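PDB 3BIJ: peptidase, C14 family from Geobacter sulfurreducens PCA, which is of unknown function but probably acts as a cysteine endopeptidase of the caspase-like kind. Local coordinates for residues 162-170 / 213-221; 231-241 / 269-277. All coordinates share one frame; numbering follows the deposited sequence.

Contacts 1 and 2 sit at the two ends of the same elements of the caspase-like fold, with centres about 27 Å apart and nearest atoms about 10 Å apart. Helix 222-231 joins them: Gly221 of contact 1 is its N-cap and Trp231 of contact 2 closes it. Strand 127-133 runs between them too, with Arg127 and Leu129 against contact 2 and, at contact 1, Asp133 at its end and Ser134 and Cys135 just after it. In caspase-fold peptidases the loop just after the equivalent strand carries the cysteine nucleophile, so contact 1 probably borders the active site, while contact 2 lies at the other end of the strand. Both contacts touch the second subunit.

Contact 1: 162-170 / 213-221; sequences IRYRAMPQS and LSQDGAFNG
The carboxylate of Asp216 is gripped by two arginines from the other segment, one at each oxygen, which makes a three-residue salt-bridge network. OD1 receives Arg163 NH2 at 2.7 Å and Arg163 NE at 2.8 Å; both bonds are weak because they are bent, the guanidinium standing nearly perpendicular to the carboxylate. OD2 offers its anti lone pair to Arg165 NH1, 3.1 Å away and almost in the guanidinium plane, while the bond from Arg165 NE is weak. The two arginines arrive differently: Arg163 turns back at its third side-chain torsion (chi3 -52°) to curl its head onto Asp216, whereas Arg165 is extended and crosses Asp216 at about a right angle. Beyond Asp216, Arg165 NH2 forms a salt bridge with Asp32 and a hydrogen bond with the backbone O of Asp133.

Alongside the salt bridges, a short antiparallel pairing joins 163-164 to 215-216. Asp216 N donates to Arg163 O at 2.6 Å, and Arg165 N to Ser214 O at 2.9 Å; between these bonds Tyr164 and Gln215 form a non-hydrogen-bonded pair. Their side chains share one side of the pairing, where Leu213 joins them: its CD1 lies over the Tyr164 ring, 4.1 Å from the centroid, a CH-pi contact, and its CB touches Tyr164 CD1 at 3.6 Å. Leu213 CD2 then meets Ala166 CB at 3.9 Å.

This two-stranded ribbon lies beside the end of strand 127-133. Ala166 rests on Cys135, in the loop that carries the nucleophile in caspase-fold peptidases, Ser214 OG bonds the backbone O of Ser134, and Arg165 pairs through its backbone with Gly85. Helix 29-42 supplies Asp32, which also binds Gly221 N, just where helix 222-231 begins.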
loop_
_atom_site.group_PDB
_atom_site.type_symbol
_atom_site.label_atom_id
_atom_site.label_comp_id
_atom_site.label_asym_id
_atom_site.label_seq_id
_atom_site.Cartn_x
_atom_site.Cartn_y
_atom_site.Cartn_z
ATOM N N ILE A 162 -2.004 -15.840 4.009
ATOM C CA ILE A 162 -0.625 -15.769 4.501
ATOM C C ILE A 162 -0.449 -16.238 5.949
ATOM O O ILE A 162 -0.560 -15.437 6.879
ATOM C CB ILE A 162 -0.075 -14.334 4.419
ATOM C CG1 ILE A 162 -0.285 -13.782 3.009
ATOM C CG2 ILE A 162 1.408 -14.319 4.786
ATOM C CD1 ILE A 162 0.382 -14.591 1.930
ATOM N N ARG A 163 -0.153 -17.526 6.122
ATOM C CA ARG A 163 0.045 -18.118 7.445
ATOM C C ARG A 163 1.522 -18.305 7.788
ATOM O O ARG A 163 2.329 -18.695 6.950
ATOM C CB ARG A 163 -0.645 -19.488 7.543
ATOM C CG ARG A 163 -2.133 -19.482 7.249
ATOM C CD ARG A 163 -2.712 -20.894 7.246
ATOM N NE ARG A 163 -1.962 -21.797 6.368
ATOM C CZ ARG A 163 -1.795 -21.615 5.058
ATOM N NH1 ARG A 163 -2.326 -20.556 4.462
ATOM N NH2 ARG A 163 -1.095 -22.485 4.340
ATOM N N TYR A 164 1.859 -18.043 9.041
ATOM C CA TYR A 164 3.220 -18.196 9.506
ATOM C C TYR A 164 3.237 -19.318 10.542
ATOM O O TYR A 164 2.293 -19.485 11.309
ATOM C CB TYR A 164 3.694 -16.877 10.106
ATOM C CG TYR A 164 3.891 -15.777 9.083
ATOM C CD1 TYR A 164 4.981 -15.803 8.208
ATOM C CD2 TYR A 164 3.027 -14.685 9.024
ATOM C CE1 TYR A 164 5.215 -14.763 7.308
ATOM C CE2 TYR A 164 3.249 -13.634 8.125
ATOM C CZ TYR A 164 4.344 -13.682 7.279
ATOM O OH TYR A 164 4.618 -12.644 6.426
ATOM N N ARG A 165 4.318 -20.087 10.556
ATOM C CA ARG A 165 4.443 -21.214 11.458
ATOM C C ARG A 165 4.899 -20.854 12.862
ATOM O O ARG A 165 5.806 -21.470 13.421
ATOM C CB ARG A 165 5.367 -22.244 10.818
ATOM C CG ARG A 165 4.792 -22.804 9.521
ATOM C CD ARG A 165 5.689 -23.855 8.880
ATOM N NE ARG A 165 5.042 -24.508 7.751
ATOM C CZ ARG A 165 5.612 -25.435 6.991
ATOM N NH1 ARG A 165 4.924 -25.970 5.986
ATOM N NH2 ARG A 165 6.864 -25.820 7.238
ATOM N N ALA A 166 4.251 -19.848 13.434
ATOM C CA ALA A 166 4.574 -19.417 14.786
ATOM C C ALA A 166 3.286 -19.338 15.590
ATOM O O ALA A 166 2.276 -18.805 15.122
ATOM C CB ALA A 166 5.251 -18.058 14.760
HETATM N N MSE A 167 3.326 -19.867 16.804
HETATM C CA MSE A 167 2.159 -19.834 17.658
HETATM C C MSE A 167 1.965 -18.390 18.123
HETATM O O MSE A 167 2.929 -17.717 18.511
HETATM C CB MSE A 167 2.359 -20.778 18.846
HETATM C CG MSE A 167 1.261 -20.731 19.887
HETATM SE SE MSE A 167 1.511 -22.092 21.274
HETATM C CE MSE A 167 3.211 -21.474 22.022
ATOM N N PRO A 168 0.724 -17.874 18.044
ATOM C CA PRO A 168 0.488 -16.495 18.483
ATOM C C PRO A 168 0.767 -16.319 19.972
ATOM O O PRO A 168 0.444 -17.187 20.779
ATOM C CB PRO A 168 -0.970 -16.254 18.101
ATOM C CG PRO A 168 -1.555 -17.624 18.073
ATOM C CD PRO A 168 -0.488 -18.445 17.435
ATOM N N GLN A 169 1.372 -15.194 20.327
ATOM C CA GLN A 169 1.726 -14.927 21.711
ATOM C C GLN A 169 0.591 -15.125 22.695
ATOM O O GLN A 169 0.801 -15.615 23.803
ATOM C CB GLN A 169 2.282 -13.517 21.847
ATOM C CG GLN A 169 3.590 -13.323 21.119
ATOM C CD GLN A 169 4.192 -11.961 21.375
ATOM O OE1 GLN A 169 5.267 -11.646 20.865
ATOM N NE2 GLN A 169 3.503 -11.140 22.170
ATOM N N SER A 170 -0.617 -14.741 22.310
ATOM C CA SER A 170 -1.740 -14.919 23.215
ATOM C C SER A 170 -1.914 -16.392 23.583
ATOM O O SER A 170 -2.036 -16.739 24.759
ATOM C CB SER A 170 -3.001 -14.372 22.575
ATOM O OG SER A 170 -2.810 -12.991 22.329
ATOM N N LEU A 213 9.871 -14.522 10.331
ATOM C CA LEU A 213 8.842 -15.535 10.513
ATOM C C LEU A 213 8.879 -16.426 9.295
ATOM O O LEU A 213 9.249 -15.972 8.209
ATOM C CB LEU A 213 7.458 -14.905 10.624
ATOM C CG LEU A 213 7.094 -14.183 11.918
ATOM C CD1 LEU A 213 5.653 -13.759 11.814
ATOM C CD2 LEU A 213 7.294 -15.100 13.131
ATOM N N SER A 214 8.500 -17.690 9.476
ATOM C CA SER A 214 8.490 -18.660 8.379
ATOM C C SER A 214 7.095 -18.821 7.814
ATOM O O SER A 214 6.147 -19.104 8.543
ATOM C CB SER A 214 9.010 -20.019 8.850
ATOM O OG SER A 214 10.406 -19.977 9.033
ATOM N N GLN A 215 6.980 -18.664 6.506
ATOM C CA GLN A 215 5.688 -18.755 5.858
ATOM C C GLN A 215 5.222 -20.178 5.555
ATOM O O GLN A 215 5.997 -21.019 5.107
ATOM C CB GLN A 215 5.724 -17.926 4.585
ATOM C CG GLN A 215 4.369 -17.575 4.075
ATOM C CD GLN A 215 4.421 -16.492 3.021
ATOM O OE1 GLN A 215 4.877 -15.369 3.287
ATOM N NE2 GLN A 215 3.950 -16.816 1.812
ATOM N N ASP A 216 3.952 -20.443 5.827
ATOM C CA ASP A 216 3.364 -21.745 5.566
ATOM C C ASP A 216 2.635 -21.668 4.230
ATOM O O ASP A 216 1.575 -21.052 4.136
ATOM C CB ASP A 216 2.360 -22.103 6.655
ATOM C CG ASP A 216 1.597 -23.381 6.344
ATOM O OD1 ASP A 216 0.351 -23.392 6.453
ATOM O OD2 ASP A 216 2.243 -24.388 5.995
ATOM N N GLY A 217 3.200 -22.281 3.199
ATOM C CA GLY A 217 2.557 -22.260 1.898
ATOM C C GLY A 217 1.361 -23.194 1.858
ATOM O O GLY A 217 1.047 -23.843 2.861
ATOM N N ALA A 218 0.691 -23.276 0.709
ATOM C CA ALA A 218 -0.473 -24.152 0.586
ATOM C C ALA A 218 -0.102 -25.616 0.331
ATOM O O ALA A 218 -0.893 -26.513 0.632
ATOM C CB ALA A 218 -1.393 -23.649 -0.514
ATOM N N PHE A 219 1.100 -25.856 -0.205
ATOM C CA PHE A 219 1.550 -27.225 -0.488
ATOM C C PHE A 219 2.881 -27.647 0.132
ATOM O O PHE A 219 3.316 -28.785 -0.027
ATOM C CB PHE A 219 1.575 -27.459 -1.990
ATOM C CG PHE A 219 0.309 -27.041 -2.658
ATOM C CD1 PHE A 219 0.170 -25.737 -3.137
ATOM C CD2 PHE A 219 -0.783 -27.912 -2.722
ATOM C CE1 PHE A 219 -1.034 -25.297 -3.662
ATOM C CE2 PHE A 219 -1.995 -27.484 -3.244
ATOM C CZ PHE A 219 -2.125 -26.169 -3.717
ATOM N N ASN A 220 3.523 -26.705 0.810
ATOM C CA ASN A 220 4.757 -26.915 1.557
ATOM C C ASN A 220 5.275 -25.552 1.996
ATOM O O ASN A 220 4.906 -24.522 1.422
ATOM C CB ASN A 220 5.829 -27.719 0.782
ATOM C CG ASN A 220 5.935 -27.338 -0.650
ATOM O OD1 ASN A 220 5.782 -26.167 -1.001
ATOM N ND2 ASN A 220 6.221 -28.320 -1.504
ATOM N N GLY A 221 6.084 -25.546 3.049
ATOM C CA GLY A 221 6.612 -24.299 3.559
ATOM C C GLY A 221 7.353 -23.512 2.497
ATOM O O GLY A 221 7.811 -24.068 1.505
#

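Contact 2: 231-241 / 269-277; sequences WKNGLYKGSYR and FLKQRPFTV
Pro274 wedges between three aromatic side chains. Its CA lies over the centre of the Tyr240 ring, 3.6 Å from the centroid, a CH-pi contact; CG touches Trp231 CZ3 at 3.5 Å and Tyr236 CD2 at 3.8 Å. Phe275 turns its edge to one face of Trp231 in a T-shaped pair with planes 80° apart, while Gly234 CA lies on the opposite face of the indole. In this caspase-like fold the segment after helix 267-271 packs against the loop between helices 222-231 and 240-250; Phe275 and Tyr240 reach Leu129 of strand 127-133. Ser239 is the N-cap of helix 240-250. Further out, one water accepts from Tyr240 OH and donates to Gln272 OE1, which Arg127 also holds. At the polar edge Arg273 sets one guanidinium face against Trp231 CH2, the two planes tilted by 45°, and NH1 donates almost straight to Gly234 O at 3.1 Å; its approach to Tyr236 O is doubtfully short. With an alanine in place of Arg273, Gly234 O would probably lose this donor and Trp231 CH2 the guanidinium against it. Lys237 bends (chi2 -88°) to bring NZ to 3.1 Å from Tyr236 O, crowding the like charge of Arg273 NH1.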
loop_
_atom_site.group_PDB
_atom_site.type_symbol
_atom_site.label_atom_id
_atom_site.label_comp_id
_atom_site.label_asym_id
_atom_site.label_seq_id
_atom_site.Cartn_x
_atom_site.Cartn_y
_atom_site.Cartn_z
ATOM N N TRP A 231 17.103 -28.576 -4.992
ATOM C CA TRP A 231 17.548 -29.955 -4.931
ATOM C C TRP A 231 17.181 -30.632 -6.251
ATOM O O TRP A 231 17.836 -31.576 -6.689
ATOM C CB TRP A 231 16.884 -30.664 -3.762
ATOM C CG TRP A 231 17.152 -32.122 -3.714
ATOM C CD1 TRP A 231 16.223 -33.131 -3.794
ATOM C CD2 TRP A 231 18.410 -32.754 -3.489
ATOM N NE1 TRP A 231 16.823 -34.342 -3.622
ATOM C CE2 TRP A 231 18.168 -34.148 -3.430
ATOM C CE3 TRP A 231 19.722 -32.285 -3.324
ATOM C CZ2 TRP A 231 19.192 -35.082 -3.212
ATOM C CZ3 TRP A 231 20.742 -33.220 -3.106
ATOM C CH2 TRP A 231 20.463 -34.601 -3.052
ATOM N N LYS A 232 16.132 -30.128 -6.885
ATOM C CA LYS A 232 15.649 -30.648 -8.163
ATOM C C LYS A 232 15.671 -32.167 -8.319
ATOM O O LYS A 232 16.280 -32.703 -9.254
ATOM C CB LYS A 232 16.409 -30.016 -9.333
ATOM C CG LYS A 232 15.649 -30.117 -10.651
ATOM C CD LYS A 232 16.355 -29.386 -11.746
ATOM C CE LYS A 232 15.495 -29.309 -12.998
ATOM N NZ LYS A 232 16.178 -28.552 -14.101
ATOM N N ASN A 233 14.994 -32.858 -7.402
ATOM C CA ASN A 233 14.889 -34.320 -7.440
ATOM C C ASN A 233 16.230 -35.033 -7.506
ATOM O O ASN A 233 16.369 -36.016 -8.238
ATOM C CB ASN A 233 14.042 -34.748 -8.643
ATOM C CG ASN A 233 12.697 -34.054 -8.681
ATOM O OD1 ASN A 233 11.819 -34.347 -7.875
ATOM N ND2 ASN A 233 12.529 -33.119 -9.619
ATOM N N GLY A 234 17.220 -34.525 -6.771
ATOM C CA GLY A 234 18.526 -35.163 -6.750
ATOM C C GLY A 234 19.503 -34.770 -7.833
ATOM O O GLY A 234 20.552 -35.392 -7.958
ATOM N N LEU A 235 19.177 -33.755 -8.623
ATOM C CA LEU A 235 20.084 -33.317 -9.676
ATOM C C LEU A 235 21.043 -32.234 -9.198
ATOM O O LEU A 235 21.907 -31.794 -9.954
ATOM C CB LEU A 235 19.305 -32.789 -10.878
ATOM C CG LEU A 235 18.989 -33.786 -11.987
ATOM C CD1 LEU A 235 18.190 -34.959 -11.421
ATOM C CD2 LEU A 235 18.198 -33.068 -13.069
ATOM N N TYR A 236 20.898 -31.811 -7.947
ATOM C CA TYR A 236 21.758 -30.758 -7.415
ATOM C C TYR A 236 23.185 -31.218 -7.147
ATOM O O TYR A 236 23.419 -32.249 -6.517
ATOM C CB TYR A 236 21.173 -30.160 -6.129
ATOM C CG TYR A 236 22.056 -29.080 -5.542
ATOM C CD1 TYR A 236 22.132 -27.819 -6.130
ATOM C CD2 TYR A 236 22.884 -29.347 -4.443
ATOM C CE1 TYR A 236 23.023 -26.856 -5.648
ATOM C CE2 TYR A 236 23.777 -28.383 -3.954
ATOM C CZ TYR A 236 23.843 -27.144 -4.568
ATOM O OH TYR A 236 24.752 -26.202 -4.140
ATOM N N LYS A 237 24.139 -30.433 -7.631
ATOM C CA LYS A 237 25.555 -30.724 -7.446
ATOM C C LYS A 237 26.149 -29.625 -6.556
ATOM O O LYS A 237 26.018 -28.439 -6.865
ATOM C CB LYS A 237 26.275 -30.724 -8.798
ATOM C CG LYS A 237 25.793 -31.762 -9.800
ATOM C CD LYS A 237 26.510 -33.101 -9.649
ATOM C CE LYS A 237 26.138 -33.817 -8.353
ATOM N NZ LYS A 237 24.715 -34.312 -8.359
ATOM N N GLY A 238 26.791 -30.006 -5.456
ATOM C CA GLY A 238 27.373 -29.003 -4.581
ATOM C C GLY A 238 27.446 -29.389 -3.121
ATOM O O GLY A 238 27.038 -30.484 -2.747
ATOM N N SER A 239 27.975 -28.489 -2.294
ATOM C CA SER A 239 28.099 -28.737 -0.855
ATOM C C SER A 239 26.909 -28.151 -0.092
ATOM O O SER A 239 26.049 -27.490 -0.679
ATOM C CB SER A 239 29.390 -28.108 -0.320
ATOM O OG SER A 239 29.343 -26.687 -0.393
ATOM N N TYR A 240 26.871 -28.387 1.216
ATOM C CA TYR A 240 25.798 -27.862 2.037
ATOM C C TYR A 240 25.790 -26.341 1.972
ATOM O O TYR A 240 24.736 -25.725 1.865
ATOM C CB TYR A 240 25.947 -28.280 3.495
ATOM C CG TYR A 240 25.430 -29.649 3.814
ATOM C CD1 TYR A 240 26.248 -30.760 3.721
ATOM C CD2 TYR A 240 24.119 -29.835 4.227
ATOM C CE1 TYR A 240 25.770 -32.029 4.036
ATOM C CE2 TYR A 240 23.632 -31.101 4.542
ATOM C CZ TYR A 240 24.464 -32.192 4.443
ATOM O OH TYR A 240 23.992 -33.451 4.729
ATOM N N ARG A 241 26.968 -25.731 2.038
ATOM C CA ARG A 241 27.042 -24.282 1.986
ATOM C C ARG A 241 26.448 -23.795 0.688
ATOM O O ARG A 241 25.610 -22.901 0.686
ATOM C CB ARG A 241 28.487 -23.808 2.121
ATOM C CG ARG A 241 29.091 -24.191 3.459
ATOM C CD ARG A 241 30.426 -23.503 3.796
ATOM N NE ARG A 241 30.240 -22.914 5.074
ATOM C CZ ARG A 241 30.818 -22.962 6.267
ATOM N NH1 ARG A 241 30.191 -22.188 7.123
ATOM N NH2 ARG A 241 31.890 -23.643 6.658
ATOM N N PHE A 269 32.165 -32.656 6.677
ATOM C CA PHE A 269 30.711 -32.800 6.687
ATOM C C PHE A 269 30.027 -31.640 5.945
ATOM O O PHE A 269 29.159 -31.860 5.097
ATOM C CB PHE A 269 30.220 -32.898 8.141
ATOM C CG PHE A 269 28.728 -32.872 8.291
ATOM C CD1 PHE A 269 27.912 -33.574 7.416
ATOM C CD2 PHE A 269 28.139 -32.149 9.328
ATOM C CE1 PHE A 269 26.526 -33.557 7.569
ATOM C CE2 PHE A 269 26.757 -32.126 9.493
ATOM C CZ PHE A 269 25.947 -32.827 8.614
ATOM N N LEU A 270 30.430 -30.413 6.252
ATOM C CA LEU A 270 29.850 -29.246 5.598
ATOM C C LEU A 270 30.257 -29.176 4.125
ATOM O O LEU A 270 29.676 -28.423 3.342
ATOM C CB LEU A 270 30.270 -27.971 6.339
ATOM C CG LEU A 270 29.325 -27.459 7.442
ATOM C CD1 LEU A 270 28.875 -28.579 8.368
ATOM C CD2 LEU A 270 30.046 -26.373 8.218
ATOM N N LYS A 271 31.240 -29.991 3.751
ATOM C CA LYS A 271 31.729 -30.031 2.379
ATOM C C LYS A 271 31.034 -31.106 1.550
ATOM O O LYS A 271 31.129 -31.102 0.324
ATOM C CB LYS A 271 33.240 -30.272 2.369
ATOM C CG LYS A 271 34.046 -29.178 1.667
ATOM C CD LYS A 271 33.898 -27.827 2.361
ATOM C CE LYS A 271 33.211 -26.793 1.459
ATOM N NZ LYS A 271 32.889 -25.513 2.189
ATOM N N GLN A 272 30.332 -32.022 2.214
ATOM C CA GLN A 272 29.627 -33.102 1.521
ATOM C C GLN A 272 28.417 -32.586 0.749
ATOM O O GLN A 272 28.079 -31.408 0.813
ATOM C CB GLN A 272 29.135 -34.154 2.517
ATOM C CG GLN A 272 30.186 -34.732 3.438
ATOM C CD GLN A 272 29.631 -35.843 4.316
ATOM O OE1 GLN A 272 28.643 -35.658 5.025
ATOM N NE2 GLN A 272 30.273 -37.001 4.277
ATOM N N ARG A 273 27.765 -33.485 0.021
ATOM C CA ARG A 273 26.569 -33.138 -0.732
ATOM C C ARG A 273 25.417 -33.090 0.279
ATOM O O ARG A 273 25.305 -33.955 1.145
ATOM C CB ARG A 273 26.309 -34.183 -1.821
ATOM C CG ARG A 273 25.517 -33.605 -2.994
ATOM C CD ARG A 273 25.533 -34.389 -4.312
ATOM N NE ARG A 273 24.406 -35.249 -4.389
ATOM C CZ ARG A 273 23.340 -35.370 -5.165
ATOM N NH1 ARG A 273 22.978 -34.643 -6.217
ATOM N NH2 ARG A 273 22.585 -36.363 -4.771
ATOM N N PRO A 274 24.540 -32.084 0.171
ATOM C CA PRO A 274 23.401 -31.910 1.079
ATOM C C PRO A 274 22.739 -33.111 1.769
ATOM O O PRO A 274 22.230 -32.952 2.874
ATOM C CB PRO A 274 22.409 -31.077 0.255
ATOM C CG PRO A 274 22.848 -31.273 -1.164
ATOM C CD PRO A 274 24.348 -31.266 -1.036
ATOM N N PHE A 275 22.714 -34.300 1.180
ATOM C CA PHE A 275 22.070 -35.390 1.920
ATOM C C PHE A 275 22.866 -36.661 1.942
ATOM O O PHE A 275 22.316 -37.753 2.025
ATOM C CB PHE A 275 20.682 -35.662 1.365
ATOM C CG PHE A 275 19.719 -34.543 1.606
ATOM C CD1 PHE A 275 19.153 -34.349 2.861
ATOM C CD2 PHE A 275 19.385 -33.669 0.582
ATOM C CE1 PHE A 275 18.266 -33.299 3.090
ATOM C CE2 PHE A 275 18.504 -32.617 0.798
ATOM C CZ PHE A 275 17.944 -32.432 2.054
ATOM N N THR A 276 24.175 -36.487 1.920
ATOM C CA THR A 276 25.089 -37.594 1.898
ATOM C C THR A 276 25.149 -38.512 3.117
ATOM O O THR A 276 25.233 -38.079 4.266
ATOM C CB THR A 276 26.499 -37.092 1.587
ATOM O OG1 THR A 276 26.464 -36.311 0.388
ATOM C CG2 THR A 276 27.436 -38.250 1.397
ATOM N N VAL A 277 25.098 -39.806 2.819
ATOM C CA VAL A 277 25.200 -40.848 3.815
ATOM C C VAL A 277 26.555 -41.482 3.544
ATOM O O VAL A 277 27.327 -41.718 4.464
ATOM C CB VAL A 277 24.090 -41.912 3.641
ATOM C CG1 VAL A 277 24.299 -43.055 4.635
ATOM C CG2 VAL A 277 22.716 -41.274 3.846
HETATM O O HOH W 1 25.711 -35.677 4.459
#